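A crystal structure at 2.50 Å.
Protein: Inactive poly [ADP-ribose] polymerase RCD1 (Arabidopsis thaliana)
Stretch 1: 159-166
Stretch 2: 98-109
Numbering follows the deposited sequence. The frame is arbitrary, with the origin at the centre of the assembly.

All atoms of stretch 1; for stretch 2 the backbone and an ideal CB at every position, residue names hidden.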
# COMPACT_ATOMS: atom_id res chain seq x y z
N SER A 159 -13.22 -9.08 6.18
CA SER A 159 -13.02 -7.62 6.29
C SER A 159 -11.54 -7.30 6.52
O SER A 159 -11.14 -7.03 7.67
CB SER A 159 -13.88 -7.04 7.41
OG SER A 159 -15.23 -6.97 7.02
N PRO A 160 -10.72 -7.33 5.45
CA PRO A 160 -9.30 -7.00 5.62
C PRO A 160 -9.07 -5.60 6.17
O PRO A 160 -9.75 -4.66 5.76
CB PRO A 160 -8.71 -7.10 4.19
CG PRO A 160 -9.68 -8.00 3.47
CD PRO A 160 -11.04 -7.70 4.06
N LYS A 161 -8.13 -5.49 7.10
CA LYS A 161 -7.62 -4.21 7.55
C LYS A 161 -6.15 -3.99 7.20
O LYS A 161 -5.78 -2.85 6.92
CB LYS A 161 -7.81 -4.07 9.07
CG LYS A 161 -9.26 -3.80 9.45
CD LYS A 161 -9.34 -3.06 10.80
CE LYS A 161 -10.77 -2.96 11.30
NZ LYS A 161 -11.36 -4.27 11.67
N ASN A 162 -5.34 -5.04 7.20
CA ASN A 162 -3.91 -4.93 6.96
C ASN A 162 -3.48 -6.00 5.97
O ASN A 162 -3.86 -7.16 6.10
CB ASN A 162 -3.12 -5.11 8.26
CG ASN A 162 -3.50 -4.11 9.31
OD1 ASN A 162 -2.82 -3.10 9.50
ND2 ASN A 162 -4.61 -4.38 10.01
N TYR A 163 -2.65 -5.58 5.01
CA TYR A 163 -1.96 -6.51 4.13
C TYR A 163 -0.48 -6.47 4.46
O TYR A 163 0.05 -5.41 4.82
CB TYR A 163 -2.13 -6.09 2.68
CG TYR A 163 -3.55 -5.99 2.18
CD1 TYR A 163 -4.41 -7.07 2.24
CD2 TYR A 163 -4.02 -4.82 1.60
CE1 TYR A 163 -5.74 -6.95 1.82
CE2 TYR A 163 -5.30 -4.70 1.14
CZ TYR A 163 -6.17 -5.79 1.24
OH TYR A 163 -7.43 -5.67 0.74
N ILE A 164 0.17 -7.63 4.36
CA ILE A 164 1.62 -7.73 4.52
C ILE A 164 2.12 -8.26 3.19
O ILE A 164 1.72 -9.33 2.76
CB ILE A 164 2.02 -8.74 5.62
CG1 ILE A 164 1.37 -8.40 6.96
CG2 ILE A 164 3.53 -8.80 5.77
CD1 ILE A 164 2.00 -7.21 7.66
N VAL A 165 2.97 -7.48 2.53
CA VAL A 165 3.66 -7.93 1.32
C VAL A 165 5.08 -8.28 1.74
O VAL A 165 5.79 -7.43 2.31
CB VAL A 165 3.65 -6.86 0.23
CG1 VAL A 165 4.52 -7.27 -0.94
CG2 VAL A 165 2.22 -6.59 -0.22
N TRP A 166 5.50 -9.52 1.47
CA TRP A 166 6.84 -10.00 1.91
C TRP A 166 7.95 -9.27 1.16
O TRP A 166 7.75 -8.82 0.04
CB TRP A 166 6.98 -11.51 1.71
CG TRP A 166 5.84 -12.27 2.30
CD1 TRP A 166 4.89 -12.99 1.62
CD2 TRP A 166 5.46 -12.30 3.68
NE1 TRP A 166 3.98 -13.50 2.50
CE2 TRP A 166 4.30 -13.09 3.76
CE3 TRP A 166 6.01 -11.76 4.84
CZ2 TRP A 166 3.67 -13.36 4.99
CZ3 TRP A 166 5.39 -12.01 6.05
CH2 TRP A 166 4.23 -12.81 6.12
N UNK A 98 6.32 -5.19 3.91
CA UNK A 98 5.67 -3.88 3.79
C UNK A 98 4.24 -4.05 4.28
O UNK A 98 3.53 -4.94 3.83
CB UNK A 98 5.71 -3.35 2.36
N UNK A 99 3.84 -3.19 5.23
CA UNK A 99 2.49 -3.21 5.80
C UNK A 99 1.66 -2.14 5.12
O UNK A 99 2.04 -0.95 5.09
CB UNK A 99 2.52 -2.99 7.31
N UNK A 100 0.53 -2.55 4.54
CA UNK A 100 -0.40 -1.62 3.91
C UNK A 100 -1.77 -1.78 4.52
O UNK A 100 -2.11 -2.84 5.02
CB UNK A 100 -0.46 -1.84 2.40
N UNK A 101 -2.55 -0.70 4.42
CA UNK A 101 -3.87 -0.67 4.97
C UNK A 101 -4.88 -0.91 3.84
O UNK A 101 -4.69 -0.44 2.71
CB UNK A 101 -4.13 0.66 5.68
N UNK A 102 -5.94 -1.68 4.12
CA UNK A 102 -6.93 -1.99 3.11
C UNK A 102 -7.64 -0.70 2.63
O UNK A 102 -7.68 0.31 3.37
CB UNK A 102 -7.94 -2.99 3.66
N UNK A 103 -8.18 -0.77 1.39
CA UNK A 103 -8.76 0.38 0.72
C UNK A 103 -9.79 1.20 1.53
O UNK A 103 -9.84 2.43 1.42
CB UNK A 103 -9.43 -0.11 -0.57
N UNK A 104 -10.61 0.52 2.33
CA UNK A 104 -11.67 1.22 3.07
C UNK A 104 -11.26 1.59 4.51
O UNK A 104 -12.08 2.12 5.25
CB UNK A 104 -12.93 0.35 3.11
N UNK A 105 -9.98 1.39 4.86
CA UNK A 105 -9.48 1.57 6.23
C UNK A 105 -8.36 2.58 6.42
O UNK A 105 -7.60 2.45 7.38
CB UNK A 105 -8.99 0.22 6.76
N UNK A 106 -8.24 3.61 5.57
CA UNK A 106 -7.10 4.51 5.82
C UNK A 106 -7.09 5.21 7.20
O UNK A 106 -6.01 5.62 7.63
CB UNK A 106 -7.08 5.58 4.73
N UNK A 107 -8.23 5.31 7.90
CA UNK A 107 -8.26 5.81 9.29
C UNK A 107 -7.26 5.11 10.21
O UNK A 107 -6.76 5.70 11.17
CB UNK A 107 -9.67 5.64 9.87
N UNK A 108 -7.00 3.83 9.91
CA UNK A 108 -6.13 2.96 10.69
C UNK A 108 -4.68 3.44 10.74
O UNK A 108 -4.02 3.29 11.75
CB UNK A 108 -6.18 1.54 10.12
N UNK A 109 -4.17 3.98 9.63
CA UNK A 109 -2.76 4.36 9.54
C UNK A 109 -2.50 5.85 9.20
O UNK A 109 -1.34 6.26 9.05
CB UNK A 109 -2.09 3.48 8.48

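Position 98 lies on an extended backbone, antiparallel to stretch 1 and paired with Val165. Its N donates to Val165 O at 2.8 Å, and Val165 N donates to its O at 2.9 Å. CA-to-CB points to the sheet face that carries Val165 and Tyr163. That neighbourhood is largely apolar, so a beta-branched or other aliphatic residue would suit. The residue is Ile98, with chi1 m and chi2 p.

Position 99 pairs with Ile164 without backbone hydrogen bonds between the two. Its CA instead makes a CA-H...O contact with Tyr163 O at 3.4 Å. The CB is on the face of Asn162 and Ile164, and the ideal CB lies 4.3 Å from Ile164 CD1. An aliphatic or a flat ring would fit beside that methyl. The residue is His99, chi1 m. Ile164 CD1 lies over one face of its ring, 3.0 Å from the centroid and 2.9 Å from His99 NE2, a very close CH-pi contact.

Position 100 pairs with Tyr163. Its N donates to Tyr163 O at 2.9 Å, and Tyr163 N donates to its O at 2.8 Å. The CB returns to the face of Tyr163 and Val165. A medium-sized apolar side chain could reach Val165. The residue is Leu100, and its CD1 meets Val165 CG2 at 3.9 Å. Its chi2, 98°, lies between wells.

Position 101 pairs with Asn162, again without backbone hydrogen bonds between the two. Its CA approaches Lys161 O at 3.5 Å in a CA-H...O contact. The CB shares a face with Asn162, but stretch 1 sets little constraint; Thr, Ser or Val would all suit. The residue is Thr101. Its OG1 shares a hydrogen bond of 2.8 Å with the OG of the residue at 109.

Position 102 donates its N to Lys161 O at 3.0 Å. The CB points toward stretch 1, and the ideal CB is only 3.2 Å from Pro160 O and 4.0 Å from Tyr163 OH. Such tight surroundings favour a small residue. It is Ala102, its CB 4.2 Å from Pro160 CB.

Positions 103 and 104 are the middle of a type I turn; their CBs point sideways, so many residues would fit. Ala103 N donates to a water that also bonds Tyr163 OH. Asp104 OD1 accepts from a second water, which also donates to Pro160 O.

Position 105 closes the turn, its N donating to Ala102 O at 2.9 Å. The CB points toward stretch 1, where a small or medium side chain would suit. Cys105 SG lies 3.9 Å from Lys161 CG.

Position 106 is out of reach; its phi of -60° permits the deposited Pro106.

Position 107 has a sideways CB, so a long side chain is needed to reach Lys161. Tyr107 OH comes 3.5 Å from Lys161 CE.

Position 108 points toward stretch 1, and a large side chain could meet the Lys161 chain. Phe108 CE1 lies 3.6 Å from Lys161 CD.

Position 109 also points toward stretch 1 but makes no contact. Ser109 bonds Thr101.

Stretch 2 (98-109) IHLTAADCPYFS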
# COMPACT_ATOMS: atom_id res chain seq x y z
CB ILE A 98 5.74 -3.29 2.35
CG1 ILE A 98 7.18 -2.94 1.96
CG2 ILE A 98 4.88 -2.04 2.17
CD1 ILE A 98 8.03 -4.14 1.63
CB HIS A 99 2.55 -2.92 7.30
CG HIS A 99 3.14 -4.04 8.10
ND1 HIS A 99 4.36 -4.61 7.79
CD2 HIS A 99 2.70 -4.69 9.20
CE1 HIS A 99 4.64 -5.56 8.66
NE2 HIS A 99 3.64 -5.64 9.52
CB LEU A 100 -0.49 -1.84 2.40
CG LEU A 100 0.79 -1.74 1.61
CD1 LEU A 100 1.36 -3.15 1.37
CD2 LEU A 100 0.57 -1.03 0.30
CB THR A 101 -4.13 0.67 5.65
OG1 THR A 101 -3.24 0.85 6.76
CG2 THR A 101 -5.57 0.80 6.06
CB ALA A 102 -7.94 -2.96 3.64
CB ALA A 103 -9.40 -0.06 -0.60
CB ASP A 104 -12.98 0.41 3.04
CG ASP A 104 -12.85 -0.99 3.65
OD1 ASP A 104 -11.71 -1.46 3.89
OD2 ASP A 104 -13.89 -1.61 3.90
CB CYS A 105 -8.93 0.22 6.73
SG CYS A 105 -10.21 -1.00 6.92
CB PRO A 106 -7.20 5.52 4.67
CG PRO A 106 -8.62 5.47 4.22
CD PRO A 106 -9.11 4.09 4.48
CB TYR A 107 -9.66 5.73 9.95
CG TYR A 107 -10.18 4.32 10.22
CD1 TYR A 107 -9.85 3.65 11.41
CD2 TYR A 107 -11.00 3.68 9.31
CE1 TYR A 107 -10.32 2.37 11.66
CE2 TYR A 107 -11.49 2.39 9.56
CZ TYR A 107 -11.14 1.74 10.73
OH TYR A 107 -11.59 0.47 10.99
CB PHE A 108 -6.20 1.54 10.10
CG PHE A 108 -6.03 0.44 11.08
CD1 PHE A 108 -7.12 -0.07 11.77
CD2 PHE A 108 -4.78 -0.13 11.28
CE1 PHE A 108 -6.97 -1.15 12.65
CE2 PHE A 108 -4.61 -1.21 12.16
CZ PHE A 108 -5.70 -1.71 12.84
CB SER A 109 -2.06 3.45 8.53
OG SER A 109 -2.62 3.53 7.25
O HOH W 1 -8.15 -3.31 -0.35
O HOH W 2 -11.49 -4.34 3.79
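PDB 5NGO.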